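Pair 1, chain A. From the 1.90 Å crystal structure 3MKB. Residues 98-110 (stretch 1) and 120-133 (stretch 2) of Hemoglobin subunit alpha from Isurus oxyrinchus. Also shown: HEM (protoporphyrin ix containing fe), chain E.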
# COMPACT_ATOMS: atom_id res chain seq x y z
N PHE A 98 -6.32 -1.40 -7.86
CA PHE A 98 -7.58 -2.14 -7.53
C PHE A 98 -8.06 -1.85 -6.10
O PHE A 98 -9.15 -1.46 -5.92
CB PHE A 98 -7.38 -3.65 -7.82
CG PHE A 98 -7.17 -3.91 -9.30
CD1 PHE A 98 -8.16 -3.51 -10.21
CD2 PHE A 98 -5.94 -4.43 -9.79
CE1 PHE A 98 -8.01 -3.69 -11.66
CE2 PHE A 98 -5.72 -4.56 -11.20
CZ PHE A 98 -6.74 -4.19 -12.15
N PRO A 99 -7.23 -2.06 -5.07
CA PRO A 99 -7.83 -1.67 -3.77
C PRO A 99 -8.17 -0.20 -3.57
O PRO A 99 -9.08 0.09 -2.79
CB PRO A 99 -6.81 -2.16 -2.75
CG PRO A 99 -5.59 -2.58 -3.52
CD PRO A 99 -5.88 -2.66 -4.93
N MET A 100 -7.53 0.73 -4.27
CA MET A 100 -8.08 2.15 -4.23
C MET A 100 -9.51 2.22 -4.79
O MET A 100 -10.41 2.85 -4.21
CB MET A 100 -7.20 3.13 -5.01
CG MET A 100 -5.79 3.41 -4.45
SD MET A 100 -4.78 4.09 -5.83
CE MET A 100 -3.48 4.91 -4.93
N LEU A 101 -9.76 1.53 -5.92
CA LEU A 101 -11.08 1.58 -6.48
C LEU A 101 -12.10 0.93 -5.54
O LEU A 101 -13.23 1.42 -5.41
CB LEU A 101 -11.15 0.95 -7.89
CG LEU A 101 -12.52 1.00 -8.63
CD1 LEU A 101 -13.24 2.37 -8.60
CD2 LEU A 101 -12.39 0.49 -10.10
N SER A 102 -11.72 -0.22 -4.96
CA SER A 102 -12.57 -0.88 -3.98
C SER A 102 -13.09 0.06 -2.88
O SER A 102 -14.27 0.08 -2.54
CB SER A 102 -11.83 -2.06 -3.36
OG SER A 102 -11.55 -3.02 -4.36
N GLU A 103 -12.20 0.81 -2.28
CA GLU A 103 -12.59 1.70 -1.22
C GLU A 103 -13.53 2.82 -1.69
O GLU A 103 -14.48 3.21 -0.99
CB GLU A 103 -11.34 2.28 -0.56
CG GLU A 103 -11.68 3.09 0.74
CD GLU A 103 -12.25 2.22 1.89
OE1 GLU A 103 -12.91 2.77 2.80
OE2 GLU A 103 -11.98 1.00 1.91
N CYS A 104 -13.28 3.32 -2.90
CA CYS A 104 -14.17 4.25 -3.57
C CYS A 104 -15.56 3.64 -3.87
O CYS A 104 -16.52 4.34 -3.77
CB CYS A 104 -13.55 4.79 -4.89
SG CYS A 104 -12.18 5.84 -4.51
N ILE A 105 -15.65 2.35 -4.19
CA ILE A 105 -16.96 1.71 -4.33
C ILE A 105 -17.65 1.65 -2.98
O ILE A 105 -18.87 1.91 -2.88
CB ILE A 105 -16.85 0.25 -4.94
CG1 ILE A 105 -16.47 0.31 -6.43
CG2 ILE A 105 -18.24 -0.45 -4.86
CD1 ILE A 105 -16.08 -1.04 -7.06
N LEU A 106 -16.90 1.32 -1.94
CA LEU A 106 -17.49 1.18 -0.60
C LEU A 106 -18.01 2.54 -0.15
O LEU A 106 -19.11 2.64 0.39
CB LEU A 106 -16.47 0.68 0.40
CG LEU A 106 -16.05 -0.80 0.17
CD1 LEU A 106 -14.95 -1.09 1.16
CD2 LEU A 106 -17.25 -1.77 0.36
N VAL A 107 -17.19 3.58 -0.32
CA VAL A 107 -17.67 4.93 0.04
C VAL A 107 -18.93 5.38 -0.72
O VAL A 107 -19.83 6.00 -0.16
CB VAL A 107 -16.54 5.96 -0.08
CG1 VAL A 107 -17.14 7.44 -0.05
CG2 VAL A 107 -15.48 5.65 0.98
N THR A 108 -19.00 5.09 -2.01
CA THR A 108 -20.21 5.32 -2.79
C THR A 108 -21.40 4.61 -2.16
O THR A 108 -22.51 5.18 -2.11
CB THR A 108 -20.02 4.83 -4.28
OG1 THR A 108 -18.95 5.54 -4.88
CG2 THR A 108 -21.31 4.91 -5.12
N LEU A 109 -21.24 3.36 -1.71
CA LEU A 109 -22.44 2.66 -1.17
C LEU A 109 -22.88 3.33 0.13
O LEU A 109 -24.09 3.48 0.41
CB LEU A 109 -22.14 1.17 -0.91
CG LEU A 109 -21.77 0.40 -2.21
CD1 LEU A 109 -21.08 -1.00 -1.85
CD2 LEU A 109 -23.02 0.19 -3.06
N ALA A 110 -21.87 3.76 0.91
CA ALA A 110 -22.12 4.39 2.18
C ALA A 110 -22.90 5.66 1.96
O ALA A 110 -23.68 6.05 2.83
CB ALA A 110 -20.79 4.71 2.90
N THR A 120 -22.30 -5.32 6.90
CA THR A 120 -22.58 -5.25 5.46
C THR A 120 -21.33 -4.82 4.68
O THR A 120 -20.92 -5.42 3.69
CB THR A 120 -23.70 -4.21 5.20
OG1 THR A 120 -24.92 -4.74 5.73
CG2 THR A 120 -23.88 -3.91 3.71
N HIS A 121 -20.71 -3.75 5.17
CA HIS A 121 -19.44 -3.25 4.66
C HIS A 121 -18.37 -4.35 4.66
O HIS A 121 -17.62 -4.53 3.69
CB HIS A 121 -19.08 -2.09 5.61
CG HIS A 121 -17.76 -1.44 5.34
ND1 HIS A 121 -17.35 -0.35 6.07
CD2 HIS A 121 -16.76 -1.72 4.47
CE1 HIS A 121 -16.13 -0.00 5.68
NE2 HIS A 121 -15.75 -0.82 4.72
N CYS A 122 -18.31 -5.11 5.76
CA CYS A 122 -17.34 -6.19 5.87
C CYS A 122 -17.61 -7.18 4.73
O CYS A 122 -16.70 -7.57 3.99
CB CYS A 122 -17.36 -6.85 7.28
SG CYS A 122 -16.18 -8.09 7.37
N ALA A 123 -18.86 -7.57 4.57
CA ALA A 123 -19.25 -8.50 3.49
C ALA A 123 -18.82 -8.04 2.08
O ALA A 123 -18.22 -8.82 1.31
CB ALA A 123 -20.72 -8.71 3.52
N VAL A 124 -19.15 -6.80 1.76
CA VAL A 124 -18.82 -6.25 0.43
C VAL A 124 -17.31 -6.13 0.25
O VAL A 124 -16.77 -6.55 -0.79
CB VAL A 124 -19.49 -4.89 0.16
CG1 VAL A 124 -19.30 -4.47 -1.34
CG2 VAL A 124 -20.96 -5.00 0.49
N ASP A 125 -16.63 -5.54 1.24
CA ASP A 125 -15.18 -5.46 1.20
C ASP A 125 -14.51 -6.81 0.98
O ASP A 125 -13.51 -6.88 0.26
CB ASP A 125 -14.60 -4.84 2.46
CG ASP A 125 -13.19 -4.28 2.23
OD1 ASP A 125 -12.87 -3.88 1.09
OD2 ASP A 125 -12.45 -4.13 3.21
N LYS A 126 -15.09 -7.88 1.54
CA LYS A 126 -14.58 -9.22 1.24
C LYS A 126 -14.74 -9.63 -0.21
O LYS A 126 -13.81 -10.18 -0.79
CB LYS A 126 -15.18 -10.30 2.15
CG LYS A 126 -14.69 -10.14 3.56
CD LYS A 126 -15.45 -11.07 4.51
CE LYS A 126 -14.99 -12.52 4.30
NZ LYS A 126 -15.34 -13.37 5.49
N LEU A 127 -15.92 -9.41 -0.77
CA LEU A 127 -16.12 -9.55 -2.22
C LEU A 127 -15.11 -8.71 -3.03
O LEU A 127 -14.40 -9.22 -3.91
CB LEU A 127 -17.56 -9.22 -2.62
CG LEU A 127 -17.88 -9.24 -4.13
CD1 LEU A 127 -17.63 -10.63 -4.75
CD2 LEU A 127 -19.28 -8.69 -4.47
N LEU A 128 -15.03 -7.40 -2.76
CA LEU A 128 -14.03 -6.57 -3.49
C LEU A 128 -12.56 -7.03 -3.39
O LEU A 128 -11.84 -7.00 -4.41
CB LEU A 128 -14.18 -5.06 -3.15
CG LEU A 128 -15.59 -4.49 -3.43
CD1 LEU A 128 -15.86 -3.03 -3.02
CD2 LEU A 128 -15.94 -4.68 -4.91
N SER A 129 -12.14 -7.50 -2.20
CA SER A 129 -10.78 -8.05 -1.98
C SER A 129 -10.51 -9.26 -2.84
O SER A 129 -9.44 -9.36 -3.44
CB SER A 129 -10.49 -8.41 -0.51
OG SER A 129 -10.47 -7.22 0.24
N ALA A 130 -11.48 -10.18 -2.90
CA ALA A 130 -11.37 -11.35 -3.78
C ALA A 130 -11.34 -10.93 -5.27
O ALA A 130 -10.62 -11.51 -6.09
CB ALA A 130 -12.54 -12.29 -3.51
N ILE A 131 -12.08 -9.88 -5.62
CA ILE A 131 -12.07 -9.39 -6.98
C ILE A 131 -10.66 -8.81 -7.26
O ILE A 131 -10.00 -9.27 -8.19
CB ILE A 131 -13.22 -8.41 -7.30
CG1 ILE A 131 -14.59 -9.12 -7.20
CG2 ILE A 131 -13.06 -7.83 -8.69
CD1 ILE A 131 -15.77 -8.17 -7.20
N SER A 132 -10.18 -7.87 -6.42
CA SER A 132 -8.82 -7.33 -6.54
C SER A 132 -7.78 -8.41 -6.68
O SER A 132 -6.90 -8.31 -7.52
CB SER A 132 -8.43 -6.42 -5.37
OG SER A 132 -9.23 -5.28 -5.49
N SER A 133 -7.92 -9.46 -5.90
CA SER A 133 -6.94 -10.54 -5.97
C SER A 133 -6.91 -11.18 -7.37
O SER A 133 -5.87 -11.26 -8.05
CB SER A 133 -7.26 -11.57 -4.91
OG SER A 133 -6.35 -12.64 -5.00
CHA HEM E . -12.00 -1.52 -19.40
CHB HEM E . -13.85 -3.91 -15.64
CHC HEM E . -10.86 -1.58 -12.54
CHD HEM E . -8.72 0.50 -16.31
C1A HEM E . -12.76 -2.41 -18.67
C2A HEM E . -13.76 -3.32 -19.18
C3A HEM E . -14.28 -4.02 -18.15
C4A HEM E . -13.63 -3.52 -16.94
CMA HEM E . -15.38 -5.15 -18.16
CAA HEM E . -13.98 -3.48 -20.69
CBA HEM E . -12.97 -4.65 -20.93
CGA HEM E . -13.19 -5.33 -22.24
O1A HEM E . -13.75 -4.65 -23.16
O2A HEM E . -12.81 -6.53 -22.38
C1B HEM E . -13.18 -3.50 -14.50
C2B HEM E . -13.39 -4.05 -13.18
C3B HEM E . -12.59 -3.39 -12.32
C4B HEM E . -11.82 -2.43 -13.07
CMB HEM E . -14.37 -5.18 -12.76
CAB HEM E . -12.42 -3.62 -10.80
CBB HEM E . -13.31 -4.19 -9.97
C1C HEM E . -9.99 -0.78 -13.26
C2C HEM E . -8.97 0.10 -12.70
C3C HEM E . -8.36 0.72 -13.75
C4C HEM E . -9.00 0.23 -14.98
CMC HEM E . -8.75 0.25 -11.17
CAC HEM E . -7.21 1.76 -13.62
CBC HEM E . -7.15 2.59 -12.53
C1D HEM E . -9.46 0.18 -17.44
C2D HEM E . -9.25 0.83 -18.71
C3D HEM E . -10.27 0.30 -19.68
C4D HEM E . -10.97 -0.72 -18.91
CMD HEM E . -8.23 1.95 -19.03
CAD HEM E . -10.39 0.77 -21.18
CBD HEM E . -11.52 1.80 -21.47
CGD HEM E . -11.28 3.27 -21.05
O1D HEM E . -10.19 3.89 -21.33
O2D HEM E . -12.18 3.88 -20.41
NA HEM E . -12.72 -2.56 -17.33
NB HEM E . -12.19 -2.49 -14.40
NC HEM E . -9.94 -0.66 -14.61
ND HEM E . -10.50 -0.75 -17.58
FE HEM E . -11.37 -1.63 -15.96
O HOH W 1 -12.35 -4.75 -6.32
O HOH W 2 -9.74 -4.44 -2.88
O HOH W 3 -13.02 -0.81 3.75
O HOH W 4 -11.54 -1.17 0.40

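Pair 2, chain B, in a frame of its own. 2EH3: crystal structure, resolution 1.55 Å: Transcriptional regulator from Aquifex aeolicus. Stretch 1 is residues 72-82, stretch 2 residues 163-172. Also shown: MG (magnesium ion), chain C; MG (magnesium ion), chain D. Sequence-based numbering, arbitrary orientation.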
# COMPACT_ATOMS: atom_id res chain seq x y z
N THR B 72 13.53 -20.71 11.31
CA THR B 72 14.29 -19.47 11.38
C THR B 72 13.39 -18.36 10.79
O THR B 72 12.46 -18.61 10.04
CB THR B 72 15.56 -19.50 10.50
OG1 THR B 72 15.18 -19.64 9.12
CG2 THR B 72 16.46 -20.67 10.86
N PRO B 73 13.65 -17.10 11.13
CA PRO B 73 12.85 -16.02 10.58
C PRO B 73 12.84 -16.04 9.04
O PRO B 73 11.81 -15.84 8.42
CB PRO B 73 13.54 -14.76 11.12
CG PRO B 73 13.98 -15.21 12.44
CD PRO B 73 14.56 -16.60 12.19
N GLU B 74 14.00 -16.31 8.44
CA GLU B 74 14.12 -16.35 6.98
C GLU B 74 13.23 -17.43 6.38
O GLU B 74 12.56 -17.22 5.35
CB GLU B 74 15.58 -16.58 6.59
CG GLU B 74 16.50 -15.46 7.12
CD GLU B 74 17.28 -15.83 8.38
OE1 GLU B 74 16.70 -16.26 9.41
OE2 GLU B 74 18.51 -15.68 8.34
N GLU B 75 13.22 -18.60 6.99
CA GLU B 75 12.38 -19.67 6.47
C GLU B 75 10.88 -19.43 6.73
O GLU B 75 10.02 -19.78 5.91
CB GLU B 75 12.84 -21.01 7.03
CG GLU B 75 14.18 -21.47 6.40
CD GLU B 75 14.10 -21.78 4.89
OE1 GLU B 75 13.17 -22.49 4.49
OE2 GLU B 75 15.00 -21.33 4.13
N LEU B 76 10.55 -18.86 7.89
CA LEU B 76 9.14 -18.55 8.15
C LEU B 76 8.68 -17.53 7.08
O LEU B 76 7.60 -17.65 6.50
CB LEU B 76 8.98 -17.92 9.54
CG LEU B 76 7.56 -17.38 9.79
CD1 LEU B 76 6.60 -18.54 9.98
CD2 LEU B 76 7.57 -16.45 11.03
N LEU B 77 9.51 -16.52 6.82
CA LEU B 77 9.14 -15.52 5.84
C LEU B 77 9.06 -16.08 4.41
O LEU B 77 8.22 -15.64 3.64
CB LEU B 77 10.09 -14.30 5.94
CG LEU B 77 9.83 -13.60 7.31
CD1 LEU B 77 11.06 -12.81 7.78
CD2 LEU B 77 8.60 -12.73 7.20
N GLU B 78 9.93 -17.03 4.07
CA GLU B 78 9.83 -17.64 2.76
C GLU B 78 8.46 -18.31 2.61
O GLU B 78 7.82 -18.22 1.56
CB GLU B 78 10.93 -18.67 2.59
CG GLU B 78 10.80 -19.46 1.25
CD GLU B 78 11.81 -20.55 1.08
OE1 GLU B 78 12.78 -20.64 1.86
OE2 GLU B 78 11.61 -21.36 0.13
N MSE B 79 8.00 -18.98 3.67
CA MSE B 79 6.70 -19.65 3.63
C MSE B 79 5.55 -18.67 3.52
O MSE B 79 4.56 -18.92 2.83
CB MSE B 79 6.54 -20.48 4.89
CG MSE B 79 5.27 -21.27 4.93
SE MSE B 79 5.32 -22.82 3.75
CE MSE B 79 7.03 -23.46 4.17
N PHE B 80 5.71 -17.55 4.23
CA PHE B 80 4.71 -16.47 4.25
C PHE B 80 4.57 -15.95 2.82
O PHE B 80 3.47 -15.80 2.31
CB PHE B 80 5.23 -15.38 5.24
CG PHE B 80 4.21 -14.32 5.66
CD1 PHE B 80 2.90 -14.32 5.18
CD2 PHE B 80 4.61 -13.30 6.52
CE1 PHE B 80 1.99 -13.31 5.56
CE2 PHE B 80 3.70 -12.28 6.91
CZ PHE B 80 2.40 -12.31 6.42
N LEU B 81 5.69 -15.68 2.15
CA LEU B 81 5.63 -15.22 0.77
C LEU B 81 5.01 -16.28 -0.14
O LEU B 81 4.23 -15.95 -1.03
CB LEU B 81 7.04 -14.86 0.28
CG LEU B 81 7.18 -14.56 -1.23
CD1 LEU B 81 6.36 -13.35 -1.65
CD2 LEU B 81 8.67 -14.32 -1.54
N GLU B 82 5.33 -17.55 0.07
CA GLU B 82 4.76 -18.57 -0.78
C GLU B 82 3.22 -18.60 -0.67
O GLU B 82 2.53 -18.70 -1.68
CB GLU B 82 5.36 -19.93 -0.43
CG GLU B 82 6.79 -20.07 -0.91
CD GLU B 82 7.51 -21.22 -0.25
OE1 GLU B 82 6.95 -21.78 0.72
OE2 GLU B 82 8.66 -21.57 -0.65
N LYS B 163 14.54 -11.92 -4.19
CA LYS B 163 14.55 -10.60 -3.59
C LYS B 163 14.37 -10.66 -2.08
O LYS B 163 15.08 -9.99 -1.33
CB LYS B 163 13.42 -9.74 -4.19
CG LYS B 163 13.54 -9.58 -5.70
CD LYS B 163 14.62 -8.61 -6.06
CE LYS B 163 14.05 -7.21 -6.17
NZ LYS B 163 15.11 -6.24 -6.54
N LEU B 164 13.41 -11.45 -1.63
CA LEU B 164 13.14 -11.56 -0.18
C LEU B 164 14.36 -12.14 0.53
O LEU B 164 14.82 -11.62 1.54
CB LEU B 164 11.92 -12.47 0.06
CG LEU B 164 11.60 -12.65 1.54
CD1 LEU B 164 11.01 -11.36 2.09
CD2 LEU B 164 10.55 -13.73 1.69
N ARG B 165 14.89 -13.24 -0.01
CA ARG B 165 16.06 -13.90 0.58
C ARG B 165 17.23 -12.93 0.77
O ARG B 165 17.83 -12.87 1.86
CB ARG B 165 16.50 -15.08 -0.31
CG ARG B 165 17.73 -15.81 0.20
CD ARG B 165 18.14 -16.93 -0.75
NE ARG B 165 16.99 -17.43 -1.49
CZ ARG B 165 16.86 -17.39 -2.82
NH1 ARG B 165 17.83 -16.88 -3.59
NH2 ARG B 165 15.74 -17.83 -3.37
N GLU B 166 17.56 -12.17 -0.26
CA GLU B 166 18.68 -11.25 -0.13
C GLU B 166 18.43 -10.14 0.86
O GLU B 166 19.34 -9.77 1.61
CB GLU B 166 19.08 -10.70 -1.50
CG GLU B 166 19.83 -11.76 -2.33
CD GLU B 166 21.01 -12.40 -1.56
OE1 GLU B 166 21.94 -11.67 -1.15
OE2 GLU B 166 20.99 -13.65 -1.38
N GLY B 167 17.21 -9.62 0.89
CA GLY B 167 16.90 -8.56 1.82
C GLY B 167 16.90 -9.04 3.25
O GLY B 167 17.39 -8.32 4.12
N LEU B 168 16.38 -10.24 3.51
CA LEU B 168 16.37 -10.76 4.88
C LEU B 168 17.77 -11.09 5.35
O LEU B 168 18.10 -10.88 6.51
CB LEU B 168 15.47 -11.99 4.99
CG LEU B 168 14.00 -11.68 4.72
CD1 LEU B 168 13.25 -12.97 4.98
CD2 LEU B 168 13.44 -10.55 5.60
N LYS B 169 18.61 -11.58 4.44
CA LYS B 169 19.99 -11.87 4.79
C LYS B 169 20.66 -10.58 5.23
O LYS B 169 21.38 -10.55 6.24
CB LYS B 169 20.74 -12.47 3.59
CG LYS B 169 22.24 -12.65 3.84
CD LYS B 169 22.93 -13.39 2.68
CE LYS B 169 24.43 -13.55 2.95
NZ LYS B 169 25.04 -14.60 2.09
N LEU B 170 20.43 -9.50 4.49
CA LEU B 170 21.04 -8.23 4.85
C LEU B 170 20.54 -7.77 6.23
O LEU B 170 21.34 -7.37 7.09
CB LEU B 170 20.74 -7.19 3.78
CG LEU B 170 21.34 -5.79 3.95
CD1 LEU B 170 21.35 -5.12 2.58
CD2 LEU B 170 20.55 -4.96 4.96
N ILE B 171 19.24 -7.87 6.45
CA ILE B 171 18.66 -7.46 7.73
C ILE B 171 19.16 -8.30 8.91
O ILE B 171 19.60 -7.73 9.94
CB ILE B 171 17.10 -7.50 7.64
CG1 ILE B 171 16.59 -6.43 6.65
CG2 ILE B 171 16.47 -7.29 9.03
CD1 ILE B 171 15.12 -6.56 6.21
N PHE B 172 19.12 -9.62 8.80
CA PHE B 172 19.54 -10.50 9.91
C PHE B 172 21.04 -10.83 10.04
O PHE B 172 21.77 -10.83 9.02
CB PHE B 172 18.77 -11.81 9.84
CG PHE B 172 17.33 -11.67 10.20
CD1 PHE B 172 16.96 -11.44 11.52
CD2 PHE B 172 16.35 -11.78 9.23
CE1 PHE B 172 15.61 -11.30 11.87
CE2 PHE B 172 14.98 -11.64 9.59
CZ PHE B 172 14.63 -11.39 10.91
MG MG C . 14.04 -22.57 2.24
MG MG D . 10.29 -23.28 0.12
O HOH W 5 9.17 -22.60 2.08
O HOH W 6 15.51 -24.19 3.21
O HOH W 7 15.91 -21.51 1.28

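In both pairs two helices from a single chain pack in a nearly antiparallel arrangement. The angle between their N-to-C directions is 157° in pair 1 and 153° in pair 2, and the axes approach to 9.5 Å and 10.3 Å, respectively. Over 14 central residues the backbones superpose with an RMSD of 0.6 Å. The interface is somewhat larger in pair 1, burying 464 Å² against 354 Å² in pair 2, and neither contains a clear direct hydrogen bond between the helices.

The closest correspondence lies at the centre. A:Ile105 matches B:Leu77 and A:Leu128 matches B:Leu168, and in each case the side-chain centres fall within 0.4 Å of one another. All four CA-to-CB bonds point toward the opposing helix. In pair 1 the two residues meet through A:Ile105 CB and A:Leu128 CD1 at 3.9 Å; in pair 2 B:Leu77 CD1 lies 3.6 Å from B:Leu168 CD1. A second apolar match adjoins this one: A:Leu109 with B:Leu81, and A:Val124 with B:Leu164. Here A:Leu109 CD1 approaches A:Val124 CG1 to 3.9 Å, and B:Leu81 CD2 approaches B:Leu164 CD2 to 3.8 Å. The side-chain centres differ by more than 2 Å at both positions, yet the contact is retained.

The pairs diverge sharply at A:Leu106, which corresponds to B:Glu78: the other stretch covers 87 Å² of the leucine but 7 Å² of the glutamate. The leucine is a knob seated among A:His121, A:Val124, A:Asp125 and A:Leu128, with its CD2 3.8 Å from A:Val124 CG1 and its CD1 3.5 Å from A:Asp125 OD1. B:Glu78 instead extends in a t, t conformation, its CA-to-CB bond sideways to the other helix, and its carboxylate bridges two magnesium ions: OE1 binds the chain C ion at 2.3 Å and OE2 the chain D ion at 2.3 Å. B:Glu75 and B:Glu82, on the same helix, supply further ligands. A:Glu103, the counterpart of B:Glu75, is tied to the opposing helix by water: water 4 donates to A:Glu103 OE2 at 2.7 Å and to A:Asp125 OD1 at 3.1 Å.

Polar and aromatic solutions also differ at the pair of positions A:Ser102 and A:Ser132, matched by B:Glu74 and B:Phe172. Water 2 bridges the two serines, hydrogen-bonded to A:Ser102 OG at 2.7 Å and to A:Ser132 OG at 2.8 Å. Water 1 adds a second link, lying 2.7 Å from A:Ser102 OG and donating to A:Leu128 O at 3.0 Å. In pair 2 the bulk of B:Phe172 reaches across directly: its CZ is 3.5 Å from B:Pro73 CB, while B:Leu77 CD1 lies at the ring edge, 4.5 Å from B:Phe172 CE2. B:Glu74 contributes aliphatic contact, its CG lying 4.2 Å from B:Leu168 CB. A similar helix pairing is thus completed by a buried leucine knob and bridging waters in pair 1, and by a leucine cluster extended by proline and phenylalanine in pair 2.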